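PDB 4U63: DNA photolyase from Agrobacterium tumefaciens, which repairs cyclobutane pyrimidine dimers in ultraviolet-damaged DNA, probably by light-driven electron transfer from its FAD, with methenyltetrahydrofolate as antenna chromophore. Local coordinates for residues I28-K33 against R101-L106; L43-E48 against T142-S147; A369-K374 against P476-G481. All blocks are in the same frame, centred on the assembly; numbering follows the deposited sequence. Where two conformers were deposited one is given.

Contact 1. Residues I28-K33 against R101-L106. With SO4 (sulfate ion), chain O.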
ATOM      1  N   ILE A  28     -16.619 -22.936  -0.423  1.00 23.44           N
ATOM      2  CA  ILE A  28     -15.376 -22.410  -0.958  1.00 23.66           C
ATOM      3  C   ILE A  28     -15.121 -21.013  -0.406  1.00 22.45           C
ATOM      4  O   ILE A  28     -16.012 -20.162  -0.418  1.00 22.20           O
ATOM      5  CB  ILE A  28     -15.415 -22.364  -2.501  1.00 25.61           C
ATOM      6  CG1 ILE A  28     -15.508 -23.797  -3.050  1.00 28.11           C
ATOM      7  CG2 ILE A  28     -14.190 -21.653  -3.064  1.00 27.77           C
ATOM      8  CD1 ILE A  28     -16.025 -23.877  -4.455  1.00 29.19           C
ATOM      9  N   VAL A  29     -13.903 -20.790   0.079  1.00 22.70           N
ATOM     10  CA  VAL A  29     -13.465 -19.477   0.531  1.00 21.06           C
ATOM     11  C   VAL A  29     -12.418 -18.990  -0.447  1.00 22.50           C
ATOM     12  O   VAL A  29     -11.318 -19.538  -0.504  1.00 23.68           O
ATOM     13  CB  VAL A  29     -12.844 -19.503   1.947  1.00 21.38           C
ATOM     14  CG1 VAL A  29     -12.443 -18.092   2.368  1.00 22.12           C
ATOM     15  CG2 VAL A  29     -13.814 -20.099   2.948  1.00 24.22           C
ATOM     16  N   TRP A  30     -12.756 -17.955  -1.204  1.00 22.64           N
ATOM     17  CA  TRP A  30     -11.845 -17.401  -2.205  1.00 22.72           C
ATOM     18  C   TRP A  30     -11.072 -16.221  -1.604  1.00 22.19           C
ATOM     19  O   TRP A  30     -11.659 -15.178  -1.343  1.00 21.53           O
ATOM     20  CB  TRP A  30     -12.636 -16.995  -3.464  1.00 22.37           C
ATOM     21  CG  TRP A  30     -11.809 -16.327  -4.529  1.00 22.97           C
ATOM     22  CD1 TRP A  30     -10.447 -16.424  -4.709  1.00 21.86           C
ATOM     23  CD2 TRP A  30     -12.289 -15.471  -5.568  1.00 22.63           C
ATOM     24  NE1 TRP A  30     -10.065 -15.676  -5.779  1.00 23.07           N
ATOM     25  CE2 TRP A  30     -11.170 -15.076  -6.329  1.00 23.65           C
ATOM     26  CE3 TRP A  30     -13.558 -14.987  -5.925  1.00 23.75           C
ATOM     27  CZ2 TRP A  30     -11.275 -14.220  -7.434  1.00 22.57           C
ATOM     28  CZ3 TRP A  30     -13.663 -14.125  -7.028  1.00 24.80           C
ATOM     29  CH2 TRP A  30     -12.526 -13.760  -7.770  1.00 23.86           C
ATOM     30  N   PHE A  31      -9.766 -16.432  -1.373  1.00 21.40           N
ATOM     31  CA  PHE A  31      -8.827 -15.416  -0.875  1.00 21.31           C
ATOM     32  C   PHE A  31      -8.266 -14.563  -2.014  1.00 21.49           C
ATOM     33  O   PHE A  31      -7.918 -15.091  -3.080  1.00 21.90           O
ATOM     34  CB  PHE A  31      -7.630 -16.077  -0.171  1.00 21.90           C
ATOM     35  CG  PHE A  31      -7.918 -16.579   1.217  1.00 21.92           C
ATOM     36  CD1 PHE A  31      -8.432 -17.852   1.420  1.00 23.00           C
ATOM     37  CD2 PHE A  31      -7.649 -15.787   2.325  1.00 23.04           C
ATOM     38  CE1 PHE A  31      -8.683 -18.316   2.709  1.00 24.86           C
ATOM     39  CE2 PHE A  31      -7.896 -16.242   3.604  1.00 21.83           C
ATOM     40  CZ  PHE A  31      -8.408 -17.514   3.802  1.00 21.70           C
ATOM     41  N   ARG A  32      -8.165 -13.252  -1.775  1.00 21.68           N
ATOM     42  CA  ARG A  32      -7.556 -12.310  -2.722  1.00 22.31           C
ATOM     43  C   ARG A  32      -6.517 -11.412  -1.991  1.00 26.01           C
ATOM     44  O   ARG A  32      -5.361 -11.802  -1.865  1.00 33.76           O
ATOM     45  CB  ARG A  32      -8.637 -11.490  -3.434  1.00 20.38           C
ATOM     46  CG  ARG A  32      -9.559 -12.303  -4.352  1.00 21.64           C
ATOM     47  CD  ARG A  32     -10.775 -12.875  -3.634  1.00 21.51           C
ATOM     48  NE  ARG A  32     -11.672 -11.834  -3.156  1.00 22.79           N
ATOM     49  CZ  ARG A  32     -12.529 -11.155  -3.922  1.00 23.16           C
ATOM     50  NH1 ARG A  32     -12.621 -11.403  -5.233  1.00 24.51           N
ATOM     51  NH2 ARG A  32     -13.294 -10.209  -3.373  1.00 25.20           N
ATOM     52  N   LYS A  33      -6.907 -10.242  -1.498  1.00 21.80           N
ATOM     53  CA  LYS A  33      -5.988  -9.409  -0.695  1.00 22.83           C
ATOM     54  C   LYS A  33      -6.565  -9.339   0.720  1.00 22.96           C
ATOM     55  O   LYS A  33      -6.884  -8.270   1.254  1.00 22.16           O
ATOM     56  CB  LYS A  33      -5.759  -8.032  -1.317  1.00 25.73           C
ATOM     57  CG  LYS A  33      -5.035  -8.094  -2.660  1.00 26.89           C
ATOM     58  CD  LYS A  33      -4.668  -6.720  -3.205  1.00 29.60           C
ATOM     59  CE  LYS A  33      -3.719  -6.856  -4.397  1.00 34.81           C
ATOM     60  NZ  LYS A  33      -3.434  -5.581  -5.104  1.00 37.67           N
ATOM     61  N   ARG A 101     -14.463 -19.998 -14.313  1.00 29.32           N
ATOM     62  CA  ARG A 101     -14.168 -21.374 -14.726  1.00 31.79           C
ATOM     63  C   ARG A 101     -13.562 -22.174 -13.562  1.00 29.45           C
ATOM     64  O   ARG A 101     -13.959 -23.314 -13.313  1.00 30.62           O
ATOM     65  CB  ARG A 101     -13.232 -21.365 -15.948  1.00 37.67           C
ATOM     66  CG  ARG A 101     -13.171 -22.658 -16.752  1.00 45.47           C
ATOM     67  CD  ARG A 101     -12.144 -23.644 -16.221  1.00 56.16           C
ATOM     68  NE  ARG A 101     -10.796 -23.066 -16.144  1.00 64.98           N
ATOM     69  CZ  ARG A 101      -9.813 -23.497 -15.345  1.00 63.80           C
ATOM     70  NH1 ARG A 101      -9.993 -24.529 -14.513  1.00 63.45           N
ATOM     71  NH2 ARG A 101      -8.633 -22.882 -15.371  1.00 55.61           N
ATOM     72  N   ILE A 102     -12.618 -21.571 -12.846  1.00 28.90           N
ATOM     73  CA  ILE A 102     -11.972 -22.241 -11.703  1.00 28.74           C
ATOM     74  C   ILE A 102     -12.982 -22.541 -10.596  1.00 29.07           C
ATOM     75  O   ILE A 102     -13.016 -23.652 -10.057  1.00 27.79           O
ATOM     76  CB  ILE A 102     -10.791 -21.408 -11.156  1.00 28.82           C
ATOM     77  CG1 ILE A 102      -9.617 -21.497 -12.128  1.00 28.96           C
ATOM     78  CG2 ILE A 102     -10.354 -21.882  -9.773  1.00 28.83           C
ATOM     79  CD1 ILE A 102      -8.638 -20.363 -11.984  1.00 31.72           C
ATOM     80  N   LEU A 103     -13.801 -21.550 -10.263  1.00 27.75           N
ATOM     81  CA  LEU A 103     -14.796 -21.725  -9.207  1.00 27.34           C
ATOM     82  C   LEU A 103     -15.845 -22.771  -9.586  1.00 26.35           C
ATOM     83  O   LEU A 103     -16.195 -23.610  -8.769  1.00 30.52           O
ATOM     84  CB  LEU A 103     -15.439 -20.392  -8.837  1.00 26.81           C
ATOM     85  CG  LEU A 103     -14.515 -19.413  -8.101  1.00 27.24           C
ATOM     86  CD1 LEU A 103     -15.171 -18.053  -8.010  1.00 29.93           C
ATOM     87  CD2 LEU A 103     -14.139 -19.906  -6.702  1.00 26.73           C
ATOM     88  N   ARG A 104     -16.329 -22.730 -10.827  1.00 27.92           N
ATOM     89  CA  ARG A 104     -17.282 -23.739 -11.303  1.00 29.37           C
ATOM     90  C   ARG A 104     -16.702 -25.151 -11.258  1.00 30.77           C
ATOM     91  O   ARG A 104     -17.396 -26.097 -10.883  1.00 33.64           O
ATOM     92  CB  ARG A 104     -17.757 -23.413 -12.717  1.00 30.26           C
ATOM     93  CG  ARG A 104     -18.760 -22.288 -12.777  1.00 34.49           C
ATOM     94  CD  ARG A 104     -19.147 -22.015 -14.218  1.00 38.24           C
ATOM     95  NE  ARG A 104     -20.045 -20.869 -14.359  1.00 38.67           N
ATOM     96  CZ  ARG A 104     -21.356 -20.886 -14.103  1.00 41.50           C
ATOM     97  NH1 ARG A 104     -21.960 -21.995 -13.673  1.00 37.06           N
ATOM     98  NH2 ARG A 104     -22.076 -19.777 -14.278  1.00 42.53           N
ATOM     99  N   ASP A 105     -15.433 -25.286 -11.639  1.00 33.26           N
ATOM    100  CA  ASP A 105     -14.753 -26.575 -11.584  1.00 36.38           C
ATOM    101  C   ASP A 105     -14.603 -27.066 -10.136  1.00 31.34           C
ATOM    102  O   ASP A 105     -14.846 -28.241  -9.861  1.00 31.21           O
ATOM    103  CB  ASP A 105     -13.393 -26.508 -12.284  1.00 38.49           C
ATOM    104  CG  ASP A 105     -13.511 -26.396 -13.804  1.00 45.38           C
ATOM    105  OD1 ASP A 105     -14.641 -26.271 -14.345  1.00 51.62           O
ATOM    106  OD2 ASP A 105     -12.453 -26.430 -14.469  1.00 50.75           O
ATOM    107  N   LEU A 106     -14.221 -26.176  -9.218  1.00 31.59           N
ATOM    108  CA  LEU A 106     -14.144 -26.529  -7.782  1.00 31.34           C
ATOM    109  C   LEU A 106     -15.503 -26.927  -7.216  1.00 32.52           C
ATOM    110  O   LEU A 106     -15.611 -27.889  -6.461  1.00 34.02           O
ATOM    111  CB  LEU A 106     -13.569 -25.381  -6.944  1.00 31.93           C
ATOM    112  CG  LEU A 106     -12.057 -25.194  -7.004  1.00 34.13           C
ATOM    113  CD1 LEU A 106     -11.663 -23.886  -6.335  1.00 32.73           C
ATOM    114  CD2 LEU A 106     -11.332 -26.360  -6.345  1.00 32.61           C
TER
HETATM  115  S   SO4 O1014      -8.895 -20.480 -18.448  0.50 40.81           S
HETATM  116  O1  SO4 O1014     -10.301 -20.386 -18.900  0.50 41.03           O
HETATM  117  O2  SO4 O1014      -8.176 -21.492 -19.251  0.50 42.54           O
HETATM  118  O3  SO4 O1014      -8.232 -19.171 -18.618  0.50 43.34           O
HETATM  119  O4  SO4 O1014      -8.867 -20.849 -17.018  0.50 40.10           O
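In the N-terminal alpha/beta domain of the photolyase, I28 and W30 of the central strand 27-31 meet L103 and L106 of helix 99-110. The segment axes come within 10.7 Å and run nearly antiparallel, at 156°. I28 offers two branches: CG2 touches L103 CD2 at 4.0 Å, while CD1 reaches CB of L106 at 3.8 Å. The other methyl of L103, CD1, sits obliquely by W30 CE3 at 4.0 Å, so this one leucine bridges both strand residues. With CG anti to the backbone N (chi1 176°), the indole stands off the strand on the helix side; R32 CD lies over one of its faces, and W117 meets it edge-to-face. On the outer side of the helix, R101 NH1 forms a salt bridge with D105 OD2 (3.1 Å); OD2 lies nearly in the guanidinium plane, while NH1 meets OD2 from above the carboxylate plane, 42° out of it. R101 NE and NH2 both bond to O4 of a sulfate, probably from the crystallisation liquor, the NH2 bond being 2.6 Å long and the straighter of the two. Buried aliphatic and indole groups sealing a helix onto the middle strand of a parallel sheet are the packing expected of a Rossmann-like alpha/beta domain, here the N-terminal domain of a photolyase.

Contact 2. Residues L43-E48 against T142-S147. With SO4 (sulfate ion), chain E.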
ATOM      1  N   LEU A  43     -14.230 -16.202   6.144  1.00 22.71           N
ATOM      2  CA  LEU A  43     -13.773 -17.478   6.714  1.00 22.89           C
ATOM      3  C   LEU A  43     -14.675 -17.927   7.875  1.00 20.85           C
ATOM      4  O   LEU A  43     -15.041 -19.099   7.963  1.00 23.10           O
ATOM      5  CB  LEU A  43     -12.326 -17.374   7.173  1.00 22.56           C
ATOM      6  CG  LEU A  43     -11.688 -18.656   7.702  1.00 23.66           C
ATOM      7  CD1 LEU A  43     -11.628 -19.743   6.645  1.00 24.47           C
ATOM      8  CD2 LEU A  43     -10.296 -18.348   8.212  1.00 21.40           C
ATOM      9  N   LEU A  44     -15.036 -16.994   8.749  1.00 21.73           N
ATOM     10  CA  LEU A  44     -15.968 -17.297   9.849  1.00 23.44           C
ATOM     11  C   LEU A  44     -17.329 -17.755   9.340  1.00 24.00           C
ATOM     12  O   LEU A  44     -17.931 -18.672   9.903  1.00 24.52           O
ATOM     13  CB  LEU A  44     -16.108 -16.098  10.787  1.00 23.50           C
ATOM     14  CG  LEU A  44     -14.837 -15.788  11.595  1.00 26.81           C
ATOM     15  CD1 LEU A  44     -14.969 -14.456  12.312  1.00 31.04           C
ATOM     16  CD2 LEU A  44     -14.500 -16.890  12.590  1.00 27.43           C
ATOM     17  N   ALA A  45     -17.810 -17.128   8.266  1.00 24.40           N
ATOM     18  CA  ALA A  45     -19.034 -17.580   7.602  1.00 24.91           C
ATOM     19  C   ALA A  45     -18.913 -19.024   7.106  1.00 24.08           C
ATOM     20  O   ALA A  45     -19.850 -19.818   7.242  1.00 24.69           O
ATOM     21  CB  ALA A  45     -19.380 -16.659   6.443  1.00 24.80           C
ATOM     22  N   ALA A  46     -17.760 -19.359   6.524  1.00 25.14           N
ATOM     23  CA  ALA A  46     -17.507 -20.728   6.056  1.00 24.78           C
ATOM     24  C   ALA A  46     -17.538 -21.730   7.223  1.00 24.10           C
ATOM     25  O   ALA A  46     -18.069 -22.838   7.094  1.00 23.20           O
ATOM     26  CB  ALA A  46     -16.182 -20.805   5.312  1.00 24.51           C
ATOM     27  N   VAL A  47     -16.983 -21.334   8.363  1.00 25.20           N
ATOM     28  CA  VAL A  47     -17.007 -22.188   9.557  1.00 27.02           C
ATOM     29  C   VAL A  47     -18.447 -22.352  10.051  1.00 28.16           C
ATOM     30  O   VAL A  47     -18.873 -23.462  10.375  1.00 27.90           O
ATOM     31  CB  VAL A  47     -16.089 -21.637  10.671  1.00 27.88           C
ATOM     32  CG1 VAL A  47     -16.268 -22.409  11.980  1.00 29.43           C
ATOM     33  CG2 VAL A  47     -14.642 -21.712  10.226  1.00 29.74           C
ATOM     34  N   GLU A  48     -19.202 -21.255  10.077  1.00 26.39           N
ATOM     35  CA  GLU A  48     -20.599 -21.293  10.523  1.00 29.84           C
ATOM     36  C   GLU A  48     -21.458 -22.146   9.592  1.00 29.76           C
ATOM     37  O   GLU A  48     -22.368 -22.851  10.039  1.00 31.18           O
ATOM     38  CB  GLU A  48     -21.172 -19.874  10.619  1.00 33.27           C
ATOM     39  CG  GLU A  48     -22.599 -19.793  11.156  1.00 39.71           C
ATOM     40  CD  GLU A  48     -22.765 -20.394  12.545  1.00 47.07           C
ATOM     41  OE1 GLU A  48     -21.842 -20.274  13.375  1.00 52.23           O
ATOM     42  OE2 GLU A  48     -23.832 -20.983  12.812  1.00 58.09           O
ATOM     43  N   THR A 142     -25.050 -20.185  -3.820  1.00 28.78           N
ATOM     44  CA  THR A 142     -25.055 -19.144  -2.809  1.00 29.91           C
ATOM     45  C   THR A 142     -23.702 -18.441  -2.839  1.00 30.16           C
ATOM     46  O   THR A 142     -22.656 -19.087  -2.814  1.00 28.29           O
ATOM     47  CB  THR A 142     -25.335 -19.725  -1.412  1.00 31.31           C
ATOM     48  OG1 THR A 142     -26.642 -20.306  -1.405  1.00 33.74           O
ATOM     49  CG2 THR A 142     -25.264 -18.645  -0.336  1.00 30.35           C
ATOM     50  N   VAL A 143     -23.734 -17.115  -2.905  1.00 28.06           N
ATOM     51  CA  VAL A 143     -22.537 -16.305  -2.897  1.00 28.25           C
ATOM     52  C   VAL A 143     -22.730 -15.221  -1.861  1.00 28.99           C
ATOM     53  O   VAL A 143     -23.738 -14.522  -1.882  1.00 30.08           O
ATOM     54  CB  VAL A 143     -22.267 -15.643  -4.247  1.00 28.63           C
ATOM     55  CG1 VAL A 143     -20.970 -14.845  -4.182  1.00 28.36           C
ATOM     56  CG2 VAL A 143     -22.212 -16.690  -5.361  1.00 30.73           C
ATOM     57  N   ARG A 144     -21.765 -15.089  -0.955  1.00 27.19           N
ATOM     58  CA  ARG A 144     -21.825 -14.078   0.094  1.00 26.86           C
ATOM     59  C   ARG A 144     -20.483 -13.364   0.206  1.00 25.34           C
ATOM     60  O   ARG A 144     -19.430 -14.007   0.208  1.00 23.16           O
ATOM     61  CB  ARG A 144     -22.201 -14.721   1.430  1.00 28.58           C
ATOM     62  CG  ARG A 144     -23.511 -15.507   1.391  1.00 34.15           C
ATOM     63  CD  ARG A 144     -23.661 -16.393   2.603  1.00 39.33           C
ATOM     64  NE  ARG A 144     -23.729 -15.608   3.833  1.00 41.15           N
ATOM     65  CZ  ARG A 144     -23.516 -16.087   5.062  1.00 44.65           C
ATOM     66  NH1 ARG A 144     -23.209 -17.370   5.253  1.00 43.14           N
ATOM     67  NH2 ARG A 144     -23.604 -15.271   6.111  1.00 46.40           N
ATOM     68  N   SER A 145     -20.533 -12.036   0.304  1.00 24.12           N
ATOM     69  CA  SER A 145     -19.338 -11.192   0.436  1.00 22.94           C
ATOM     70  C   SER A 145     -19.377 -10.413   1.741  1.00 23.02           C
ATOM     71  O   SER A 145     -20.457 -10.105   2.250  1.00 24.23           O
ATOM     72  CB  SER A 145     -19.214 -10.230  -0.734  1.00 22.74           C
ATOM     73  OG  SER A 145     -20.201  -9.220  -0.677  1.00 27.17           O
ATOM     74  N   PHE A 146     -18.197 -10.088   2.276  1.00 21.81           N
ATOM     75  CA  PHE A 146     -18.104  -9.519   3.629  1.00 19.30           C
ATOM     76  C   PHE A 146     -17.191  -8.312   3.738  1.00 19.03           C
ATOM     77  O   PHE A 146     -16.204  -8.179   3.010  1.00 20.84           O
ATOM     78  CB  PHE A 146     -17.640 -10.598   4.620  1.00 20.65           C
ATOM     79  CG  PHE A 146     -18.597 -11.745   4.721  1.00 20.74           C
ATOM     80  CD1 PHE A 146     -18.526 -12.795   3.822  1.00 20.73           C
ATOM     81  CD2 PHE A 146     -19.598 -11.755   5.686  1.00 22.24           C
ATOM     82  CE1 PHE A 146     -19.426 -13.850   3.889  1.00 23.69           C
ATOM     83  CE2 PHE A 146     -20.502 -12.808   5.761  1.00 24.52           C
ATOM     84  CZ  PHE A 146     -20.416 -13.856   4.861  1.00 25.26           C
ATOM     85  N   SER A 147     -17.550  -7.435   4.670  1.00 20.68           N
ATOM     86  CA  SER A 147     -16.749  -6.266   5.000  0.61 19.44           C
ATOM     87  C   SER A 147     -15.494  -6.695   5.757  1.00 19.65           C
ATOM     88  O   SER A 147     -15.409  -7.826   6.238  1.00 22.14           O
ATOM     89  CB  SER A 147     -17.554  -5.290   5.860  0.61 20.81           C
ATOM     90  OG  SER A 147     -17.882  -5.856   7.119  0.61 20.75           O
TER
HETATM   91  S   SO4 E1004     -23.607  -9.948  -0.501  1.00 40.65           S
HETATM   92  O1  SO4 E1004     -24.861  -9.975  -1.277  1.00 38.65           O
HETATM   93  O2  SO4 E1004     -23.432 -11.190   0.270  1.00 39.50           O
HETATM   94  O3  SO4 E1004     -22.494  -9.784  -1.459  1.00 44.05           O
HETATM   95  O4  SO4 E1004     -23.642  -8.816   0.448  1.00 44.80           O
HETATM   96  O   HOH W   1     -22.463 -19.077   7.279  1.00 34.09           O
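A single water joins the backbone of A45 to the side chain of R144: it donates to A45 O at 2.7 Å and accepts from R144 NH1 at 2.8 Å, lying in the guanidinium plane at the group's edge. Just beside this bridge the direct contact is apolar. A45 CB approaches F146 CZ obliquely at 3.4 Å, a tight fit, and also lies over a face of the R144 guanidinium, 4.1 Å from NH1. F146 CZ stands over that same face, 3.5 Å above the plane and offset toward its rim, while R144 CZ lies in the plane of the phenyl ring, at its edge. The bend at chi3 (63°) turns the otherwise extended arginine so that its flat end lies against both neighbours. S145 serves the other side of this outermost strand: its N donates to sulfate O2 (3.0 Å, 165°), and K133, R137 and R119 bind the same ion, which probably comes from the crystallisation liquor. R144 is thus met by a water at its edge, at NH1, while one face rests on carbon; the helix carbonyl at A45 accepts a hydrogen bond from the water and may be slightly polarised by the cation beyond it.

Contact 3. Residues A369-K374 against P476-G481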
ATOM      1  N   ALA A 369       8.068  12.870  -5.070  1.00 19.63           N
ATOM      2  CA  ALA A 369       6.944  13.041  -5.991  1.00 20.53           C
ATOM      3  C   ALA A 369       6.921  14.473  -6.509  1.00 19.75           C
ATOM      4  O   ALA A 369       6.811  14.705  -7.704  1.00 19.50           O
ATOM      5  CB  ALA A 369       5.631  12.679  -5.304  1.00 21.22           C
ATOM      6  N   SER A 370       7.045  15.435  -5.604  1.00 19.90           N
ATOM      7  CA  SER A 370       7.107  16.830  -5.992  1.00 22.16           C
ATOM      8  C   SER A 370       8.319  17.113  -6.890  1.00 21.94           C
ATOM      9  O   SER A 370       8.217  17.863  -7.867  1.00 20.93           O
ATOM     10  CB  SER A 370       7.125  17.736  -4.758  1.00 24.59           C
ATOM     11  OG  SER A 370       7.051  19.093  -5.153  1.00 25.81           O
ATOM     12  N   PHE A 371       9.465  16.511  -6.579  1.00 21.53           N
ATOM     13  CA  PHE A 371      10.636  16.710  -7.419  1.00 22.53           C
ATOM     14  C   PHE A 371      10.386  16.258  -8.868  1.00 20.55           C
ATOM     15  O   PHE A 371      10.759  16.957  -9.819  1.00 20.94           O
ATOM     16  CB  PHE A 371      11.847  15.992  -6.860  1.00 21.21           C
ATOM     17  CG  PHE A 371      13.124  16.387  -7.535  1.00 23.03           C
ATOM     18  CD1 PHE A 371      13.807  17.522  -7.130  1.00 21.62           C
ATOM     19  CD2 PHE A 371      13.634  15.643  -8.594  1.00 23.82           C
ATOM     20  CE1 PHE A 371      14.975  17.910  -7.749  1.00 23.52           C
ATOM     21  CE2 PHE A 371      14.815  16.024  -9.220  1.00 23.34           C
ATOM     22  CZ  PHE A 371      15.487  17.158  -8.797  1.00 23.04           C
ATOM     23  N   LEU A 372       9.751  15.101  -9.031  1.00 19.60           N
ATOM     24  CA  LEU A 372       9.442  14.586 -10.364  1.00 20.04           C
ATOM     25  C   LEU A 372       8.494  15.497 -11.144  1.00 20.04           C
ATOM     26  O   LEU A 372       8.760  15.856 -12.289  1.00 20.18           O
ATOM     27  CB  LEU A 372       8.821  13.190 -10.252  1.00 19.95           C
ATOM     28  CG  LEU A 372       8.514  12.484 -11.570  1.00 20.96           C
ATOM     29  CD1 LEU A 372       9.808  12.208 -12.328  1.00 23.19           C
ATOM     30  CD2 LEU A 372       7.744  11.204 -11.329  1.00 20.54           C
ATOM     31  N   ILE A 373       7.399  15.878 -10.492  1.00 19.81           N
ATOM     32  CA  ILE A 373       6.306  16.633 -11.127  1.00 20.63           C
ATOM     33  C   ILE A 373       6.698  18.082 -11.400  1.00 21.60           C
ATOM     34  O   ILE A 373       6.405  18.626 -12.475  1.00 23.69           O
ATOM     35  CB  ILE A 373       5.046  16.600 -10.219  1.00 21.52           C
ATOM     36  CG1 ILE A 373       4.530  15.159 -10.099  1.00 23.80           C
ATOM     37  CG2 ILE A 373       3.940  17.522 -10.741  1.00 22.97           C
ATOM     38  CD1 ILE A 373       3.641  14.923  -8.902  1.00 24.54           C
ATOM     39  N   LYS A 374       7.351  18.712 -10.428  1.00 21.99           N
ATOM     40  CA  LYS A 374       7.636  20.147 -10.511  1.00 23.73           C
ATOM     41  C   LYS A 374       9.043  20.454 -10.972  1.00 24.16           C
ATOM     42  O   LYS A 374       9.217  21.188 -11.922  1.00 26.49           O
ATOM     43  CB  LYS A 374       7.314  20.808  -9.184  1.00 24.85           C
ATOM     44  CG  LYS A 374       5.851  20.575  -8.842  1.00 30.65           C
ATOM     45  CD  LYS A 374       5.413  21.301  -7.617  1.00 31.31           C
ATOM     46  CE  LYS A 374       3.934  21.074  -7.384  1.00 28.76           C
ATOM     47  NZ  LYS A 374       3.493  21.804  -6.184  1.00 28.42           N
ATOM     48  N   PRO A 476      23.640  18.499  -9.307  1.00 27.59           N
ATOM     49  CA  PRO A 476      22.195  18.594  -9.489  1.00 27.60           C
ATOM     50  C   PRO A 476      21.834  18.497 -10.950  1.00 27.50           C
ATOM     51  O   PRO A 476      22.443  19.170 -11.781  1.00 26.22           O
ATOM     52  CB  PRO A 476      21.857  19.983  -8.947  1.00 31.18           C
ATOM     53  CG  PRO A 476      22.918  20.246  -7.965  1.00 35.61           C
ATOM     54  CD  PRO A 476      24.161  19.656  -8.563  1.00 31.70           C
ATOM     55  N   ILE A 477      20.856  17.652 -11.270  0.80 27.79           N
ATOM     56  CA  ILE A 477      20.439  17.466 -12.667  0.80 28.19           C
ATOM     57  C   ILE A 477      19.623  18.651 -13.191  0.80 28.66           C
ATOM     58  O   ILE A 477      19.479  18.815 -14.408  0.80 28.18           O
ATOM     59  CB  ILE A 477      19.713  16.115 -12.898  0.80 28.04           C
ATOM     60  CG1 ILE A 477      18.403  16.013 -12.111  0.80 28.85           C
ATOM     61  CG2 ILE A 477      20.651  14.966 -12.544  0.80 28.16           C
ATOM     62  CD1 ILE A 477      17.539  14.838 -12.533  0.80 36.07           C
ATOM     63  N   VAL A 478      19.099  19.468 -12.274  1.00 29.07           N
ATOM     64  CA  VAL A 478      18.466  20.739 -12.642  1.00 29.80           C
ATOM     65  C   VAL A 478      18.795  21.771 -11.541  1.00 27.06           C
ATOM     66  O   VAL A 478      18.972  21.406 -10.372  1.00 27.12           O
ATOM     67  CB  VAL A 478      16.936  20.572 -12.838  1.00 33.08           C
ATOM     68  CG1 VAL A 478      16.237  20.288 -11.510  1.00 29.86           C
ATOM     69  CG2 VAL A 478      16.343  21.791 -13.537  1.00 36.80           C
ATOM     70  N   ASP A 479      18.895  23.044 -11.929  1.00 26.91           N
ATOM     71  CA  ASP A 479      19.060  24.144 -10.982  1.00 28.17           C
ATOM     72  C   ASP A 479      17.693  24.447 -10.377  1.00 28.75           C
ATOM     73  O   ASP A 479      16.707  24.517 -11.106  1.00 28.04           O
ATOM     74  CB  ASP A 479      19.609  25.383 -11.697  1.00 30.85           C
ATOM     75  CG  ASP A 479      19.607  26.626 -10.818  1.00 32.27           C
ATOM     76  OD1 ASP A 479      20.464  26.736  -9.921  1.00 35.92           O
ATOM     77  OD2 ASP A 479      18.754  27.503 -11.038  1.00 33.79           O
ATOM     78  N   HIS A 480      17.635  24.619  -9.056  1.00 28.26           N
ATOM     79  CA  HIS A 480      16.356  24.867  -8.368  1.00 28.35           C
ATOM     80  C   HIS A 480      15.607  26.067  -8.940  1.00 25.84           C
ATOM     81  O   HIS A 480      14.423  25.959  -9.265  1.00 28.47           O
ATOM     82  CB  HIS A 480      16.551  25.070  -6.861  1.00 30.91           C
ATOM     83  CG  HIS A 480      15.321  25.577  -6.168  1.00 29.55           C
ATOM     84  ND1 HIS A 480      14.215  24.790  -5.963  1.00 30.02           N
ATOM     85  CD2 HIS A 480      15.018  26.789  -5.652  1.00 31.04           C
ATOM     86  CE1 HIS A 480      13.280  25.487  -5.345  1.00 30.41           C
ATOM     87  NE2 HIS A 480      13.743  26.707  -5.146  1.00 30.66           N
ATOM     88  N   GLY A 481      16.301  27.202  -9.048  1.00 26.59           N
ATOM     89  CA  GLY A 481      15.702  28.438  -9.554  1.00 29.18           C
ATOM     90  C   GLY A 481      15.139  28.280 -10.956  1.00 29.56           C
ATOM     91  O   GLY A 481      13.994  28.629 -11.213  1.00 30.33           O
TER
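F371 of helix 362-375 extends its ring toward I477 and V478, two residues of the loop before helix 480-495. Its CG is anti to the backbone N (chi1 -169°), which aims the far end of the ring, CZ, at the loop; chi2 (84°) sets only the tilt of the ring plane. I477 comes at the ring edge, near its plane, with CD1 4.5 Å from F371 CE2; I477 is modelled in two conformers, and this loose edge contact is therefore doubtful. V478 approaches obliquely, CG1 lying 4.2 Å from F371 CZ. With chi1 at 69° that methyl falls between the backbone N and the carbonyl carbon of its own residue. Around the same phenyl ring, H375 stacks and Y344 meets it at a steep tilt, Y344 OH being hydrogen-bonded to V478 O. All this lies in the helical FAD-binding domain: A369, at the start of the segment, touches FAD, whereas the F371 side chain is about 11 Å from it. The helix widens into a pi-type turn at 371-374, and the fully extended K374 carries NZ to the carbonyls of F416 and R418. In the other segment, D479 occupies the N-cap position of helix 480-495, its OD2 accepting from K482 N, and H480 ND1 is hydrogen-bonded to H375 NE2.

Contacts 1 and 2 belong to the N-terminal alpha/beta domain, their centres 13 Å apart, and lie against opposite faces of one parallel sheet: helix 99-110 on one side, helix 41-49 on the other. Strand 27-31 joins them, since V29 CG2 packs on A46 CB at 3.4 Å while I28 and W30 face the other way. Along the chain their segments alternate, so the two connections cross in sequence. Contact 3 follows later, in the helical FAD-binding domain, with its centre 47 Å from that of contact 1 and 50 Å from that of contact 2, across the chain's centre. The protein thus pairs a sheet-based domain with a separate helical one that holds the flavin.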